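Local coordinates for cytochrome P450 (CYP102L1) (Mycobacterium phage Adler, PDB 6N6Q), which probably acts as a haem-dependent monooxygenase, a phage-encoded cytochrome P450 that binds an iron protoporphyrin IX (haem), at residues Asn147-Ile152 with Pro444-Glu449; Val234-Pro239 with Ile250-Ala255; Val60-Pro65 with Glu69-Pro74. All blocks are in the same frame, centred on the assembly; numbering follows the deposited sequence.

Contact 1 (Asn147-Ile152 with Pro444-Glu449); sequences NSWIDI and PRPGYE
The guanidinium of Arg445 lies over one face of the Trp149 indole, and this cation-pi pairing carries most of the contact. Arg445 CZ sits 4.0 Å from the centroid of the Trp149 five-membered ring, only 11° off the ring normal. The branch that comes down on the ring is NH2, which approaches Trp149 CG to 3.1 Å. The two flat groups are not stacked in parallel: their planes are 47° apart, so one amino corner dips toward the indole. Arg445 starts out with CG anti to the backbone N (chi1 178°), and a bend at chi3 brings the end of the chain back over the ring. The nearby Trp149 NE1 and Arg445 NH2 are both donors and make no bond with each other.

Van der Waals contacts hold the far end of the indole. Trp149 CH2 lies 3.4 Å from Pro444 O, which meets the ring at its edge, near the ring plane. A looser apolar touch follows, with Trp149 CH2 4.4 Å from Pro446 CD, reached obliquely.

Backbone bonding shapes the chain that presents the arginine. Arg445 to Tyr448 form a type II beta turn closed by Tyr448 N to Arg445 O, 3.2 Å, with Gly447 in a positive-phi conformation.

Trp149 also packs on Gln464 and Arg466 of strand 464-469, and the backbone of Ile150 bonds to Leu465. Strand 464-469 is the central member of a three-stranded antiparallel sheet whose outer strands, 150-151 and 440-444, adjoin the tryptophan and the arginine. The pair thus joins the two outer sides of this small sheet at the surface, a sheet that is probably the counterpart of the beta-3 sheet of cytochromes P450.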
ATOM      1  N   ASN A 147      25.467  14.442  -8.499  1.00 79.17           N
ATOM      2  CA  ASN A 147      25.977  13.725  -7.327  1.00 81.51           C
ATOM      3  C   ASN A 147      25.177  14.082  -6.074  1.00 82.99           C
ATOM      4  O   ASN A 147      25.730  14.463  -5.039  1.00 87.78           O
ATOM      5  CB  ASN A 147      27.471  14.008  -7.130  1.00 77.29           C
ATOM      6  CG  ASN A 147      28.185  12.896  -6.389  1.00 94.72           C
ATOM      7  OD1 ASN A 147      27.985  12.701  -5.189  1.00 93.64           O
ATOM      8  ND2 ASN A 147      29.037  12.168  -7.100  1.00 96.81           N
ATOM      9  N   SER A 148      23.859  13.957  -6.174  1.00 74.47           N
ATOM     10  CA  SER A 148      22.944  14.414  -5.138  1.00 73.34           C
ATOM     11  C   SER A 148      22.370  13.233  -4.366  1.00 72.23           C
ATOM     12  O   SER A 148      22.131  12.160  -4.927  1.00 69.21           O
ATOM     13  CB  SER A 148      21.803  15.236  -5.743  1.00 69.89           C
ATOM     14  OG  SER A 148      20.909  15.684  -4.739  1.00 75.28           O
ATOM     15  N   TRP A 149      22.152  13.445  -3.070  1.00 72.72           N
ATOM     16  CA  TRP A 149      21.489  12.452  -2.238  1.00 73.15           C
ATOM     17  C   TRP A 149      19.979  12.609  -2.358  1.00 65.68           C
ATOM     18  O   TRP A 149      19.444  13.709  -2.189  1.00 65.57           O
ATOM     19  CB  TRP A 149      21.927  12.585  -0.781  1.00 67.38           C
ATOM     20  CG  TRP A 149      23.293  12.034  -0.531  1.00 72.60           C
ATOM     21  CD1 TRP A 149      24.457  12.737  -0.439  1.00 78.25           C
ATOM     22  CD2 TRP A 149      23.640  10.656  -0.350  1.00 75.02           C
ATOM     23  NE1 TRP A 149      25.508  11.883  -0.206  1.00 77.56           N
ATOM     24  CE2 TRP A 149      25.033  10.600  -0.147  1.00 78.34           C
ATOM     25  CE3 TRP A 149      22.907   9.464  -0.337  1.00 67.86           C
ATOM     26  CZ2 TRP A 149      25.707   9.400   0.065  1.00 73.90           C
ATOM     27  CZ3 TRP A 149      23.580   8.275  -0.125  1.00 62.33           C
ATOM     28  CH2 TRP A 149      24.965   8.251   0.072  1.00 67.74           C
ATOM     29  N   ILE A 150      19.298  11.507  -2.653  1.00 56.85           N
ATOM     30  CA  ILE A 150      17.876  11.505  -2.963  1.00 58.47           C
ATOM     31  C   ILE A 150      17.113  10.936  -1.777  1.00 59.72           C
ATOM     32  O   ILE A 150      17.416   9.833  -1.309  1.00 62.59           O
ATOM     33  CB  ILE A 150      17.588  10.696  -4.240  1.00 63.04           C
ATOM     34  CG1 ILE A 150      18.176  11.404  -5.462  1.00 62.41           C
ATOM     35  CG2 ILE A 150      16.098  10.458  -4.403  1.00 56.41           C
ATOM     36  CD1 ILE A 150      17.951  10.665  -6.761  1.00 58.17           C
ATOM     37  N   ASP A 151      16.130  11.689  -1.290  1.00 56.00           N
ATOM     38  CA  ASP A 151      15.198  11.159  -0.300  1.00 59.22           C
ATOM     39  C   ASP A 151      14.267  10.174  -0.995  1.00 63.05           C
ATOM     40  O   ASP A 151      13.378  10.574  -1.753  1.00 65.12           O
ATOM     41  CB  ASP A 151      14.423  12.293   0.361  1.00 60.89           C
ATOM     42  CG  ASP A 151      13.573  11.816   1.524  1.00 77.50           C
ATOM     43  OD1 ASP A 151      12.344  12.037   1.503  1.00 66.75           O
ATOM     44  OD2 ASP A 151      14.135  11.197   2.453  1.00 84.48           O
ATOM     45  N   ILE A 152      14.479   8.885  -0.747  1.00 58.72           N
ATOM     46  CA  ILE A 152      13.856   7.815  -1.527  1.00 59.98           C
ATOM     47  C   ILE A 152      12.357   7.696  -1.257  1.00 52.83           C
ATOM     48  O   ILE A 152      11.583   7.626  -2.223  1.00 53.29           O
ATOM     49  CB  ILE A 152      14.577   6.477  -1.287  1.00 59.20           C
ATOM     50  CG1 ILE A 152      16.042   6.587  -1.708  1.00 56.72           C
ATOM     51  CG2 ILE A 152      13.898   5.351  -2.053  1.00 51.39           C
ATOM     52  CD1 ILE A 152      16.230   6.921  -3.173  1.00 50.85           C
ATOM     53  N   PRO A 444      24.376   3.388  -1.041  1.00 58.91           N
ATOM     54  CA  PRO A 444      23.758   3.695   0.250  1.00 57.23           C
ATOM     55  C   PRO A 444      24.587   4.708   1.027  1.00 62.68           C
ATOM     56  O   PRO A 444      25.734   5.009   0.693  1.00 67.17           O
ATOM     57  CB  PRO A 444      23.736   2.338   0.959  1.00 57.90           C
ATOM     58  CG  PRO A 444      24.924   1.629   0.403  1.00 62.65           C
ATOM     59  CD  PRO A 444      25.030   2.068  -1.040  1.00 64.35           C
ATOM     60  N   ARG A 445      23.976   5.237   2.084  1.00 63.94           N
ATOM     61  CA  ARG A 445      24.645   6.201   2.949  1.00 70.81           C
ATOM     62  C   ARG A 445      25.463   5.462   4.001  1.00 69.66           C
ATOM     63  O   ARG A 445      24.897   4.657   4.755  1.00 63.43           O
ATOM     64  CB  ARG A 445      23.635   7.113   3.621  1.00 64.90           C
ATOM     65  CG  ARG A 445      24.258   8.121   4.570  1.00 64.90           C
ATOM     66  CD  ARG A 445      23.278   9.221   4.922  1.00 71.22           C
ATOM     67  NE  ARG A 445      23.041  10.120   3.797  1.00 79.78           N
ATOM     68  CZ  ARG A 445      23.737  11.230   3.573  1.00 87.26           C
ATOM     69  NH1 ARG A 445      24.717  11.577   4.395  1.00 95.18           N
ATOM     70  NH2 ARG A 445      23.453  11.996   2.527  1.00 82.35           N
ATOM     71  N   PRO A 446      26.771   5.694   4.087  1.00 73.40           N
ATOM     72  CA  PRO A 446      27.584   4.971   5.074  1.00 75.31           C
ATOM     73  C   PRO A 446      27.165   5.311   6.497  1.00 72.55           C
ATOM     74  O   PRO A 446      26.856   6.461   6.818  1.00 69.68           O
ATOM     75  CB  PRO A 446      29.012   5.448   4.777  1.00 77.81           C
ATOM     76  CG  PRO A 446      28.959   5.967   3.369  1.00 80.34           C
ATOM     77  CD  PRO A 446      27.589   6.550   3.212  1.00 71.15           C
ATOM     78  N   GLY A 447      27.153   4.289   7.352  1.00 66.73           N
ATOM     79  CA  GLY A 447      26.743   4.440   8.730  1.00 73.10           C
ATOM     80  C   GLY A 447      25.251   4.374   8.969  1.00 71.92           C
ATOM     81  O   GLY A 447      24.833   4.134  10.108  1.00 76.09           O
ATOM     82  N   TYR A 448      24.434   4.579   7.940  1.00 69.37           N
ATOM     83  CA  TYR A 448      22.990   4.510   8.105  1.00 66.11           C
ATOM     84  C   TYR A 448      22.551   3.088   8.427  1.00 64.11           C
ATOM     85  O   TYR A 448      23.118   2.113   7.923  1.00 59.21           O
ATOM     86  CB  TYR A 448      22.283   5.000   6.839  1.00 66.35           C
ATOM     87  CG  TYR A 448      20.794   4.723   6.825  1.00 65.20           C
ATOM     88  CD1 TYR A 448      19.902   5.589   7.444  1.00 59.05           C
ATOM     89  CD2 TYR A 448      20.282   3.593   6.196  1.00 64.74           C
ATOM     90  CE1 TYR A 448      18.544   5.337   7.437  1.00 60.03           C
ATOM     91  CE2 TYR A 448      18.926   3.334   6.187  1.00 64.72           C
ATOM     92  CZ  TYR A 448      18.061   4.209   6.807  1.00 63.68           C
ATOM     93  OH  TYR A 448      16.709   3.956   6.798  1.00 61.83           O
ATOM     94  N   GLU A 449      21.528   2.973   9.271  1.00 63.40           N
ATOM     95  CA  GLU A 449      20.912   1.695   9.586  1.00 64.30           C
ATOM     96  C   GLU A 449      19.398   1.835   9.503  1.00 64.43           C
ATOM     97  O   GLU A 449      18.845   2.918   9.720  1.00 61.41           O
ATOM     98  CB  GLU A 449      21.345   1.191  10.967  1.00 71.24           C
ATOM     99  CG  GLU A 449      22.717   0.534  10.950  1.00 75.03           C
ATOM    100  CD  GLU A 449      23.519   0.804  12.206  1.00 84.40           C
ATOM    101  OE1 GLU A 449      22.921   1.221  13.220  1.00 88.96           O
ATOM    102  OE2 GLU A 449      24.752   0.604  12.174  1.00 83.43           O
TER

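Contact 2 (Val234-Pro239 with Ile250-Ala255); sequences VRRINP and IMLTAA
Leu252 is the hub where the helix 212-237, probably the G helix of the P450 fold, meets the short helix 247-253 that follows it, probably the H helix. With its CB directed at the opposing helix, Leu252 has more surface buried here than any other residue of the contact, and its two methyl groups each find an arginine's aliphatic part. Leu252 CD1 comes within 3.7 Å of Arg235 CG. On the other branch, Leu252 CD2 lies 3.9 Å from Arg236 CG. The leucine fork therefore rests against two consecutive residues near the end of the longer helix, while its own flank also touches Ile268 of helix 265-296.

Arg236 contributes the larger arginine share. Its side chain crosses that of Leu252 at about a right angle, touching it mainly through the CG methylene, and this partner lies on the solvent-exposed side.

Arg235, by contrast, is buried. Its chain leaves with CG anti to the backbone N (chi1 178°) and then bends at both chi2 (66°) and chi3 (63°), so that methylenes face the leucine while the guanidinium turns aside. That charged end is held by salt bridges from NH1 to Asp249 of the shorter helix and to Asp246 just before it, beside the apolar contact.

Around the leucine, Leu252 O is bonded by Lys262 NZ, and Ile250 O accepts from two amides, Ala254 N at 2.8 Å and Thr253 N at 3.2 Å.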
ATOM      1  N   VAL A 234     -15.306  16.962 -16.096  1.00 48.98           N
ATOM      2  CA  VAL A 234     -14.566  17.097 -17.349  1.00 48.36           C
ATOM      3  C   VAL A 234     -14.638  15.804 -18.154  1.00 50.43           C
ATOM      4  O   VAL A 234     -14.828  15.826 -19.376  1.00 52.05           O
ATOM      5  CB  VAL A 234     -13.111  17.515 -17.070  1.00 45.54           C
ATOM      6  CG1 VAL A 234     -12.270  17.408 -18.331  1.00 48.58           C
ATOM      7  CG2 VAL A 234     -13.063  18.933 -16.525  1.00 52.20           C
ATOM      8  N   ARG A 235     -14.498  14.658 -17.483  1.00 48.20           N
ATOM      9  CA  ARG A 235     -14.564  13.381 -18.186  1.00 45.49           C
ATOM     10  C   ARG A 235     -15.965  13.111 -18.719  1.00 48.84           C
ATOM     11  O   ARG A 235     -16.123  12.530 -19.799  1.00 49.67           O
ATOM     12  CB  ARG A 235     -14.119  12.249 -17.261  1.00 41.85           C
ATOM     13  CG  ARG A 235     -14.205  10.872 -17.894  1.00 45.27           C
ATOM     14  CD  ARG A 235     -13.222  10.741 -19.043  1.00 54.87           C
ATOM     15  NE  ARG A 235     -11.845  10.870 -18.579  1.00 51.82           N
ATOM     16  CZ  ARG A 235     -11.104   9.850 -18.161  1.00 49.12           C
ATOM     17  NH1 ARG A 235     -11.607   8.623 -18.156  1.00 48.51           N
ATOM     18  NH2 ARG A 235      -9.862  10.056 -17.751  1.00 54.98           N
ATOM     19  N   ARG A 236     -16.995  13.521 -17.973  1.00 50.22           N
ATOM     20  CA  ARG A 236     -18.366  13.336 -18.436  1.00 50.15           C
ATOM     21  C   ARG A 236     -18.605  14.027 -19.772  1.00 54.39           C
ATOM     22  O   ARG A 236     -19.380  13.533 -20.597  1.00 53.43           O
ATOM     23  CB  ARG A 236     -19.348  13.853 -17.385  1.00 48.63           C
ATOM     24  CG  ARG A 236     -19.501  12.943 -16.178  1.00 50.42           C
ATOM     25  CD  ARG A 236     -20.331  13.606 -15.092  1.00 50.89           C
ATOM     26  NE  ARG A 236     -21.418  14.398 -15.657  1.00 62.53           N
ATOM     27  CZ  ARG A 236     -22.606  13.907 -15.992  1.00 66.01           C
ATOM     28  NH1 ARG A 236     -22.864  12.616 -15.817  1.00 66.54           N
ATOM     29  NH2 ARG A 236     -23.535  14.705 -16.503  1.00 49.89           N
ATOM     30  N   ILE A 237     -17.942  15.163 -20.005  1.00 55.38           N
ATOM     31  CA  ILE A 237     -18.053  15.852 -21.283  1.00 57.68           C
ATOM     32  C   ILE A 237     -17.270  15.130 -22.375  1.00 58.13           C
ATOM     33  O   ILE A 237     -17.570  15.292 -23.562  1.00 66.33           O
ATOM     34  CB  ILE A 237     -17.581  17.311 -21.127  1.00 56.45           C
ATOM     35  CG1 ILE A 237     -18.284  17.966 -19.937  1.00 48.90           C
ATOM     36  CG2 ILE A 237     -17.854  18.113 -22.385  1.00 59.20           C
ATOM     37  CD1 ILE A 237     -19.791  17.965 -20.049  1.00 51.94           C
ATOM     38  N   ASN A 238     -16.285  14.315 -21.999  1.00 59.63           N
ATOM     39  CA  ASN A 238     -15.425  13.643 -22.967  1.00 56.17           C
ATOM     40  C   ASN A 238     -16.041  12.309 -23.371  1.00 58.93           C
ATOM     41  O   ASN A 238     -16.189  11.426 -22.516  1.00 64.41           O
ATOM     42  CB  ASN A 238     -14.040  13.424 -22.377  1.00 54.87           C
ATOM     43  CG  ASN A 238     -13.033  12.926 -23.399  1.00 58.15           C
ATOM     44  OD1 ASN A 238     -13.376  12.214 -24.341  1.00 58.04           O
ATOM     45  ND2 ASN A 238     -11.772  13.301 -23.209  1.00 65.16           N
ATOM     46  N   PRO A 239     -16.400  12.115 -24.644  1.00 56.11           N
ATOM     47  CA  PRO A 239     -16.917  10.808 -25.077  1.00 61.45           C
ATOM     48  C   PRO A 239     -15.851   9.732 -25.242  1.00 63.55           C
ATOM     49  O   PRO A 239     -16.212   8.561 -25.429  1.00 59.12           O
ATOM     50  CB  PRO A 239     -17.582  11.129 -26.423  1.00 67.18           C
ATOM     51  CG  PRO A 239     -16.840  12.319 -26.927  1.00 60.63           C
ATOM     52  CD  PRO A 239     -16.485  13.129 -25.709  1.00 56.63           C
ATOM     53  N   ILE A 250     -15.142   3.482 -16.171  1.00 51.82           N
ATOM     54  CA  ILE A 250     -16.005   2.397 -15.715  1.00 54.18           C
ATOM     55  C   ILE A 250     -16.912   2.867 -14.585  1.00 56.61           C
ATOM     56  O   ILE A 250     -18.074   2.451 -14.494  1.00 59.19           O
ATOM     57  CB  ILE A 250     -15.157   1.179 -15.306  1.00 47.34           C
ATOM     58  CG1 ILE A 250     -14.391   0.641 -16.515  1.00 59.15           C
ATOM     59  CG2 ILE A 250     -16.034   0.084 -14.716  1.00 60.18           C
ATOM     60  CD1 ILE A 250     -13.578  -0.607 -16.225  1.00 53.65           C
ATOM     61  N   MET A 251     -16.410   3.747 -13.713  1.00 46.76           N
ATOM     62  CA  MET A 251     -17.251   4.268 -12.641  1.00 52.18           C
ATOM     63  C   MET A 251     -18.371   5.148 -13.182  1.00 54.39           C
ATOM     64  O   MET A 251     -19.432   5.255 -12.555  1.00 52.54           O
ATOM     65  CB  MET A 251     -16.405   5.041 -11.626  1.00 43.07           C
ATOM     66  CG  MET A 251     -15.613   4.144 -10.683  1.00 50.03           C
ATOM     67  SD  MET A 251     -14.766   5.040  -9.364  1.00 47.87           S
ATOM     68  CE  MET A 251     -13.664   6.086 -10.313  1.00 40.99           C
ATOM     69  N   LEU A 252     -18.160   5.776 -14.338  1.00 50.57           N
ATOM     70  CA  LEU A 252     -19.184   6.590 -14.976  1.00 49.91           C
ATOM     71  C   LEU A 252     -20.034   5.806 -15.968  1.00 59.10           C
ATOM     72  O   LEU A 252     -21.006   6.358 -16.494  1.00 61.34           O
ATOM     73  CB  LEU A 252     -18.543   7.781 -15.694  1.00 45.95           C
ATOM     74  CG  LEU A 252     -17.884   8.854 -14.826  1.00 48.32           C
ATOM     75  CD1 LEU A 252     -17.019   9.769 -15.676  1.00 48.85           C
ATOM     76  CD2 LEU A 252     -18.939   9.658 -14.081  1.00 52.95           C
ATOM     77  N   THR A 253     -19.701   4.544 -16.230  1.00 55.57           N
ATOM     78  CA  THR A 253     -20.382   3.749 -17.244  1.00 60.26           C
ATOM     79  C   THR A 253     -21.066   2.515 -16.673  1.00 62.89           C
ATOM     80  O   THR A 253     -22.257   2.302 -16.926  1.00 68.77           O
ATOM     81  CB  THR A 253     -19.384   3.328 -18.337  1.00 71.45           C
ATOM     82  OG1 THR A 253     -18.872   4.492 -18.999  1.00 73.56           O
ATOM     83  CG2 THR A 253     -20.053   2.417 -19.357  1.00 77.25           C
ATOM     84  N   ALA A 254     -20.346   1.697 -15.908  1.00 54.11           N
ATOM     85  CA  ALA A 254     -20.858   0.399 -15.492  1.00 58.30           C
ATOM     86  C   ALA A 254     -21.794   0.532 -14.296  1.00 54.68           C
ATOM     87  O   ALA A 254     -21.451   1.163 -13.291  1.00 51.97           O
ATOM     88  CB  ALA A 254     -19.702  -0.542 -15.152  1.00 54.08           C
ATOM     89  N   ALA A 255     -22.973  -0.070 -14.409  1.00 52.02           N
ATOM     90  CA  ALA A 255     -23.922  -0.159 -13.311  1.00 56.33           C
ATOM     91  C   ALA A 255     -23.769  -1.499 -12.604  1.00 54.90           C
ATOM     92  O   ALA A 255     -23.332  -2.489 -13.197  1.00 52.06           O
ATOM     93  CB  ALA A 255     -25.360   0.008 -13.809  1.00 45.58           C
TER

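Contact 3 (Val60-Pro65 with Glu69-Pro74); sequences VVVDGP and EEINNP
Val62 and Ile71 face each other across the angle between a strand and the helix that follows it. Both have their CB bonds directed at the opposite segment, and the two CG1 carbons, of Val62 and of Ile71, meet at 4.4 Å. This is a light apolar touch, one part of a wider buried cluster: Ile71 also lies on Val371 and Val373 of strand 370-374, and Val62 on Ile49 as well as on Leu67 and Ile68 of helix 65-71.

Pro65 and Glu69 are set quite differently, since the CB bond of Pro65 is directed away from the other segment and its carbonyl makes the contact. Glu69 N donates to Pro65 O at 3.3 Å, an i to i+4 bond within the first turn of helix 65-71. The bond is nearly straight at hydrogen, with an N-H...O angle of 167°, although the donor is tilted 28° from the carbonyl plane.

The Glu69 side chain comes over the same oxygen. Its first torsion places CG between the backbone N and the carbonyl carbon (chi1 53°), and this swings the methylene back along the helix until Glu69 CG is 3.2 Å from Pro65 O. Beyond CG the chain runs extended, carrying the carboxylate past the carbonyl, with Glu69 OE2 still 3.8 Å from Pro65 O.

Gly64 stands at the N-cap between strand and helix. At the other end, Ile71 O is bonded by Arg350 NH1, and Asn72 OD1 by Tyr348 OH, both partners belonging to strand 347-352. Here a strand leads directly into a helix, and helix 65-71 packs back on the mixed sheet that its preceding strand belongs to, as the B helix does on the beta-1 sheet of cytochromes P450.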
ATOM      1  N   VAL A  60      -7.054  -7.282  20.716  1.00 41.44           N
ATOM      2  CA  VAL A  60      -6.614  -8.672  20.713  1.00 43.83           C
ATOM      3  C   VAL A  60      -5.713  -8.861  19.496  1.00 49.41           C
ATOM      4  O   VAL A  60      -6.178  -8.819  18.354  1.00 44.29           O
ATOM      5  CB  VAL A  60      -7.800  -9.640  20.683  1.00 46.51           C
ATOM      6  CG1 VAL A  60      -7.307 -11.077  20.629  1.00 44.36           C
ATOM      7  CG2 VAL A  60      -8.697  -9.417  21.894  1.00 45.83           C
ATOM      8  N   VAL A  61      -4.421  -9.052  19.737  1.00 48.82           N
ATOM      9  CA  VAL A  61      -3.433  -9.202  18.677  1.00 48.35           C
ATOM     10  C   VAL A  61      -3.216 -10.686  18.420  1.00 49.48           C
ATOM     11  O   VAL A  61      -2.983 -11.458  19.357  1.00 53.50           O
ATOM     12  CB  VAL A  61      -2.110  -8.510  19.045  1.00 44.23           C
ATOM     13  CG1 VAL A  61      -1.094  -8.674  17.927  1.00 49.23           C
ATOM     14  CG2 VAL A  61      -2.350  -7.040  19.352  1.00 39.00           C
ATOM     15  N   VAL A  62      -3.295 -11.085  17.155  1.00 53.75           N
ATOM     16  CA  VAL A  62      -3.051 -12.461  16.737  1.00 55.48           C
ATOM     17  C   VAL A  62      -1.825 -12.459  15.836  1.00 56.77           C
ATOM     18  O   VAL A  62      -1.811 -11.780  14.802  1.00 55.55           O
ATOM     19  CB  VAL A  62      -4.264 -13.065  16.012  1.00 48.00           C
ATOM     20  CG1 VAL A  62      -4.077 -14.559  15.824  1.00 51.04           C
ATOM     21  CG2 VAL A  62      -5.543 -12.774  16.780  1.00 53.34           C
ATOM     22  N   ASP A  63      -0.793 -13.212  16.231  1.00 50.42           N
ATOM     23  CA  ASP A  63       0.431 -13.304  15.445  1.00 50.51           C
ATOM     24  C   ASP A  63       0.930 -14.738  15.295  1.00 52.41           C
ATOM     25  O   ASP A  63       2.080 -14.939  14.889  1.00 54.32           O
ATOM     26  CB  ASP A  63       1.537 -12.430  16.056  1.00 49.54           C
ATOM     27  CG  ASP A  63       1.881 -12.825  17.481  1.00 58.44           C
ATOM     28  OD1 ASP A  63       1.129 -13.619  18.079  1.00 60.83           O
ATOM     29  OD2 ASP A  63       2.908 -12.342  18.005  1.00 56.35           O
ATOM     30  N   GLY A  64       0.103 -15.733  15.606  1.00 50.42           N
ATOM     31  CA  GLY A  64       0.485 -17.117  15.474  1.00 50.13           C
ATOM     32  C   GLY A  64      -0.026 -17.735  14.189  1.00 55.77           C
ATOM     33  O   GLY A  64      -1.139 -17.447  13.738  1.00 57.75           O
ATOM     34  N   PRO A  65       0.782 -18.607  13.578  1.00 60.24           N
ATOM     35  CA  PRO A  65       0.405 -19.146  12.255  1.00 57.70           C
ATOM     36  C   PRO A  65      -0.909 -19.912  12.248  1.00 65.99           C
ATOM     37  O   PRO A  65      -1.765 -19.650  11.394  1.00 66.86           O
ATOM     38  CB  PRO A  65       1.599 -20.045  11.902  1.00 61.74           C
ATOM     39  CG  PRO A  65       2.738 -19.494  12.697  1.00 61.92           C
ATOM     40  CD  PRO A  65       2.132 -19.031  13.985  1.00 60.33           C
ATOM     41  N   GLU A  69      -4.615 -18.253  10.495  1.00 56.80           N
ATOM     42  CA  GLU A  69      -5.344 -18.885   9.400  1.00 61.62           C
ATOM     43  C   GLU A  69      -6.766 -19.260   9.794  1.00 59.40           C
ATOM     44  O   GLU A  69      -7.633 -19.350   8.918  1.00 63.29           O
ATOM     45  CB  GLU A  69      -4.585 -20.113   8.889  1.00 58.84           C
ATOM     46  CG  GLU A  69      -4.197 -21.121   9.947  1.00 72.14           C
ATOM     47  CD  GLU A  69      -3.214 -22.156   9.424  1.00 87.33           C
ATOM     48  OE1 GLU A  69      -2.839 -22.069   8.235  1.00 87.55           O
ATOM     49  OE2 GLU A  69      -2.813 -23.051  10.198  1.00 84.20           O
ATOM     50  N   GLU A  70      -7.028 -19.471  11.086  1.00 61.91           N
ATOM     51  CA  GLU A  70      -8.410 -19.595  11.540  1.00 58.10           C
ATOM     52  C   GLU A  70      -9.132 -18.257  11.457  1.00 57.06           C
ATOM     53  O   GLU A  70     -10.314 -18.203  11.098  1.00 58.55           O
ATOM     54  CB  GLU A  70      -8.451 -20.137  12.969  1.00 60.69           C
ATOM     55  CG  GLU A  70      -8.161 -21.623  13.089  1.00 68.79           C
ATOM     56  CD  GLU A  70      -8.094 -22.086  14.533  1.00 78.60           C
ATOM     57  OE1 GLU A  70      -7.117 -21.736  15.228  1.00 73.35           O
ATOM     58  OE2 GLU A  70      -9.024 -22.791  14.977  1.00 79.69           O
ATOM     59  N   ILE A  71      -8.434 -17.168  11.788  1.00 57.86           N
ATOM     60  CA  ILE A  71      -9.019 -15.834  11.683  1.00 57.60           C
ATOM     61  C   ILE A  71      -9.302 -15.482  10.228  1.00 55.04           C
ATOM     62  O   ILE A  71     -10.280 -14.787   9.927  1.00 56.28           O
ATOM     63  CB  ILE A  71      -8.092 -14.799  12.353  1.00 59.76           C
ATOM     64  CG1 ILE A  71      -7.911 -15.123  13.836  1.00 57.83           C
ATOM     65  CG2 ILE A  71      -8.640 -13.393  12.198  1.00 51.75           C
ATOM     66  CD1 ILE A  71      -9.165 -14.928  14.659  1.00 54.80           C
ATOM     67  N   ASN A  72      -8.471 -15.962   9.303  1.00 51.22           N
ATOM     68  CA  ASN A  72      -8.658 -15.699   7.882  1.00 51.63           C
ATOM     69  C   ASN A  72      -9.691 -16.618   7.233  1.00 55.39           C
ATOM     70  O   ASN A  72      -9.743 -16.688   5.999  1.00 62.40           O
ATOM     71  CB  ASN A  72      -7.323 -15.817   7.142  1.00 50.86           C
ATOM     72  CG  ASN A  72      -6.331 -14.746   7.555  1.00 49.40           C
ATOM     73  OD1 ASN A  72      -6.708 -13.715   8.113  1.00 48.06           O
ATOM     74  ND2 ASN A  72      -5.054 -14.983   7.276  1.00 52.41           N
ATOM     75  N   ASN A  73     -10.502 -17.320   8.015  1.00 50.03           N
ATOM     76  CA  ASN A  73     -11.521 -18.194   7.446  1.00 55.61           C
ATOM     77  C   ASN A  73     -12.711 -17.363   6.977  1.00 58.23           C
ATOM     78  O   ASN A  73     -13.311 -16.648   7.788  1.00 60.42           O
ATOM     79  CB  ASN A  73     -11.973 -19.229   8.464  1.00 57.04           C
ATOM     80  CG  ASN A  73     -13.069 -20.124   7.929  1.00 59.55           C
ATOM     81  OD1 ASN A  73     -14.254 -19.848   8.110  1.00 68.92           O
ATOM     82  ND2 ASN A  73     -12.680 -21.200   7.256  1.00 71.16           N
ATOM     83  N   PRO A  74     -13.091 -17.436   5.700  1.00 58.18           N
ATOM     84  CA  PRO A  74     -14.154 -16.549   5.200  1.00 55.75           C
ATOM     85  C   PRO A  74     -15.545 -16.902   5.702  1.00 58.85           C
ATOM     86  O   PRO A  74     -16.422 -16.029   5.693  1.00 62.43           O
ATOM     87  CB  PRO A  74     -14.055 -16.711   3.678  1.00 54.14           C
ATOM     88  CG  PRO A  74     -13.481 -18.077   3.492  1.00 61.25           C
ATOM     89  CD  PRO A  74     -12.535 -18.293   4.639  1.00 55.06           C
TER

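The three contacts lie far apart, with centres 38 to 44 Å from one another and no touch between them. Contact 3 is the buried one, contact 2 is partly buried, and contact 1 lies at the surface. No secondary-structure element of one contact recurs in another. Contact 1 lies at the edges of the small antiparallel sheet and contact 3 sets a helix against the mixed sheet, whereas contact 2 pairs two helices. Arginines serve in two ways: in contact 1 the charged end covers an aromatic face, in contact 2 the methylenes do the packing. Contact 3 relies on aliphatic side chains and a helical backbone bond, and contacts 2 and 3 are local in sequence, unlike contact 1.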